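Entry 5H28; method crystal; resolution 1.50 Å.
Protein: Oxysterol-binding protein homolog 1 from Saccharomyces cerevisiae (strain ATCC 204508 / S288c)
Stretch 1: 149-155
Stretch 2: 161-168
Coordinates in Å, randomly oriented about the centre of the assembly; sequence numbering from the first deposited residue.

Stretch 1 (149-155) QEFRTAF
Stretch 2 (161-168) GHLESILS

This is a compact, nearly antiparallel packing of two helices in one chain, in which a small alanine sits at the crossing, aliphatic and aromatic side chains fill the space around it, and a single histidine-glutamate hydrogen bond closes the more exposed margin. Residues 149-155 are helical throughout, in a helix that runs beyond them at both ends, with phi/psi near -63/-44 as far as Ala154 and -78/-30 at Phe155; residues 161-167 are helical, in a helix that begins earlier in the chain, with Leu167 relaxing to -76/-17 and Ser168 following at -86/-7. The axes approach to 8.8 Å, and their N-to-C directions differ by 152°, with a signed crossing angle of -152°. The register is set by Ala154 and Leu163, whose CA atoms lie 5.7 Å apart, and the two stretches together bury 387 Å².

Ala154 is the pivot. Its CA-to-CB bond points toward the second helix, and its one methyl touches three residues of the other helix: Ala154 CB lies 3.6 Å from Leu163 CD2, 3.6 Å from Ile166 CD1 and 3.7 Å from His162 ND1. The imidazole presents a face to this methyl, with Ala154 CB 4.0 Å from the centroid of the His162 ring and 29° off its normal, a CH-pi contact.

The same imidazole is used along its edge for polar recognition. His162 NE2 donates to Glu150 OE1 at 2.8 Å, with an N-H...acceptor angle of 172°, so the bond is almost straight. Both CA-to-CB bonds point toward the opposite helix. Glu150 is extended, chi1 and chi2 both t (-172° and 177°) with chi3 -172°, while His162 takes chi1 t (-167°) with chi2 178°. Glu150 also contributes its aliphatic part: Glu150 CG packs 3.7 Å from Ile166 CD1, so one residue serves both a polar and an apolar neighbour.

On the buried side, Phe151 shows how a residue can start away from its partner and still reach it. Its CA-to-CB bond points away, but chi1 t (-172°) swings the ring back to the second helix, and chi2 53° sets its tilt. Phe151 CE1 comes within 3.6 Å of Leu163 CD2 and 4.1 Å of Leu167 CD2, while Phe151 CD1 is 4.2 Å from Ile166 CG2; all three methyls approach the ring obliquely. Leu163, Ile166 and Leu167 share one rotamer, chi1 m and chi2 t. The CA-to-CB bonds of Leu163 and Leu167 point sideways and the ends of the side chains come nearer, whereas that of Ile166 points toward the first helix. Leu163 CD2 also meets Phe155 CB at 4.0 Å, although the end of the Phe155 side chain, at chi1 p (67°), leads away.

The helices supply their own i to i+4 backbone bonds, such as Ala154 N to Glu150 O at 3.0 Å and Ile166 N to His162 O at 3.0 Å. The rule is economical: a small residue at the crossing, aliphatic and aromatic side chains around it, and one well-aligned polar pair.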

# COMPACT_ATOMS: atom_id res chain seq x y z
N GLN A 149 -7.94 -8.01 9.19
CA GLN A 149 -9.34 -8.38 9.23
C GLN A 149 -9.92 -8.34 7.82
O GLN A 149 -10.63 -9.26 7.41
CB GLN A 149 -10.11 -7.41 10.14
CG GLN A 149 -11.61 -7.60 10.12
CD GLN A 149 -12.19 -7.83 11.51
OE1 GLN A 149 -12.14 -6.94 12.36
NE2 GLN A 149 -12.72 -9.02 11.74
N GLU A 150 -9.62 -7.28 7.08
CA GLU A 150 -10.13 -7.15 5.72
C GLU A 150 -9.71 -8.34 4.86
O GLU A 150 -10.50 -8.88 4.09
CB GLU A 150 -9.63 -5.85 5.07
CG GLU A 150 -10.29 -5.58 3.73
CD GLU A 150 -9.87 -4.26 3.09
OE1 GLU A 150 -10.48 -3.88 2.06
OE2 GLU A 150 -8.95 -3.59 3.61
N PHE A 151 -8.45 -8.74 5.00
CA PHE A 151 -7.92 -9.87 4.25
C PHE A 151 -8.67 -11.15 4.63
O PHE A 151 -9.06 -11.93 3.75
CB PHE A 151 -6.42 -10.00 4.51
CG PHE A 151 -5.72 -11.01 3.63
CD1 PHE A 151 -5.85 -10.97 2.25
CD2 PHE A 151 -4.90 -11.98 4.20
CE1 PHE A 151 -5.16 -11.88 1.43
CE2 PHE A 151 -4.21 -12.90 3.40
CZ PHE A 151 -4.34 -12.85 2.01
N ARG A 152 -8.88 -11.37 5.93
CA ARG A 152 -9.61 -12.55 6.40
C ARG A 152 -11.03 -12.58 5.85
O ARG A 152 -11.52 -13.63 5.44
CB ARG A 152 -9.68 -12.60 7.93
CG ARG A 152 -8.35 -12.81 8.65
CD ARG A 152 -8.58 -13.29 10.09
NE ARG A 152 -9.37 -12.35 10.90
CZ ARG A 152 -8.89 -11.26 11.49
NH1 ARG A 152 -9.69 -10.48 12.20
NH2 ARG A 152 -7.60 -10.94 11.39
N THR A 153 -11.68 -11.43 5.85
CA THR A 153 -13.04 -11.35 5.34
C THR A 153 -13.07 -11.74 3.87
O THR A 153 -13.89 -12.56 3.44
CB THR A 153 -13.61 -9.93 5.49
OG1 THR A 153 -13.68 -9.59 6.88
CG2 THR A 153 -15.01 -9.84 4.89
N ALA A 154 -12.14 -11.16 3.11
CA ALA A 154 -12.07 -11.43 1.68
C ALA A 154 -11.74 -12.88 1.35
O ALA A 154 -12.38 -13.47 0.47
CB ALA A 154 -11.05 -10.50 1.03
N PHE A 155 -10.77 -13.49 2.03
CA PHE A 155 -10.49 -14.87 1.67
C PHE A 155 -11.49 -15.86 2.26
O PHE A 155 -11.77 -16.88 1.63
CB PHE A 155 -9.01 -15.28 1.95
CG PHE A 155 -8.59 -15.34 3.40
CD1 PHE A 155 -9.14 -16.27 4.29
CD2 PHE A 155 -7.54 -14.54 3.86
CE1 PHE A 155 -8.63 -16.41 5.59
CE2 PHE A 155 -7.04 -14.67 5.15
CZ PHE A 155 -7.58 -15.60 6.02
N GLY A 161 -12.47 -10.59 -6.13
CA GLY A 161 -12.41 -9.19 -6.51
C GLY A 161 -11.83 -8.38 -5.36
O GLY A 161 -10.94 -7.56 -5.54
N HIS A 162 -12.35 -8.63 -4.16
CA HIS A 162 -11.88 -7.92 -2.97
C HIS A 162 -10.41 -8.25 -2.71
O HIS A 162 -9.61 -7.37 -2.40
CB HIS A 162 -12.73 -8.31 -1.76
CG HIS A 162 -12.55 -7.42 -0.57
ND1 HIS A 162 -13.27 -7.59 0.59
CD2 HIS A 162 -11.73 -6.37 -0.36
CE1 HIS A 162 -12.89 -6.68 1.48
NE2 HIS A 162 -11.96 -5.93 0.92
N LEU A 163 -10.04 -9.53 -2.84
CA LEU A 163 -8.66 -9.94 -2.63
C LEU A 163 -7.71 -9.22 -3.58
O LEU A 163 -6.61 -8.84 -3.20
CB LEU A 163 -8.51 -11.45 -2.82
CG LEU A 163 -9.07 -12.34 -1.70
CD1 LEU A 163 -9.10 -13.78 -2.16
CD2 LEU A 163 -8.20 -12.19 -0.46
N GLU A 164 -8.15 -9.05 -4.83
CA GLU A 164 -7.33 -8.36 -5.82
C GLU A 164 -7.04 -6.93 -5.37
O GLU A 164 -5.91 -6.46 -5.46
CB GLU A 164 -8.06 -8.32 -7.17
CG GLU A 164 -8.13 -9.64 -7.92
CD GLU A 164 -6.78 -10.11 -8.44
OE1 GLU A 164 -5.99 -9.26 -8.89
OE2 GLU A 164 -6.52 -11.33 -8.41
N SER A 165 -8.07 -6.25 -4.87
CA SER A 165 -7.91 -4.87 -4.40
C SER A 165 -7.00 -4.77 -3.18
O SER A 165 -6.24 -3.81 -3.03
CB SER A 165 -9.28 -4.27 -4.06
OG SER A 165 -10.03 -3.99 -5.24
N ILE A 166 -7.06 -5.77 -2.30
CA ILE A 166 -6.24 -5.76 -1.10
C ILE A 166 -4.76 -5.97 -1.41
O ILE A 166 -3.92 -5.21 -0.94
CB ILE A 166 -6.69 -6.85 -0.11
CG1 ILE A 166 -8.11 -6.56 0.37
CG2 ILE A 166 -5.73 -6.92 1.08
CD1 ILE A 166 -8.74 -7.71 1.11
N LEU A 167 -4.44 -6.98 -2.21
CA LEU A 167 -3.05 -7.25 -2.52
C LEU A 167 -2.41 -6.31 -3.53
O LEU A 167 -1.19 -6.24 -3.62
CB LEU A 167 -2.88 -8.71 -2.96
CG LEU A 167 -3.27 -9.74 -1.89
CD1 LEU A 167 -2.83 -11.13 -2.33
CD2 LEU A 167 -2.60 -9.39 -0.57
N SER A 168 -3.23 -5.58 -4.28
CA SER A 168 -2.70 -4.64 -5.27
C SER A 168 -2.38 -3.29 -4.64
O SER A 168 -1.79 -2.42 -5.28
CB SER A 168 -3.69 -4.47 -6.43
OG SER A 168 -4.94 -3.99 -5.97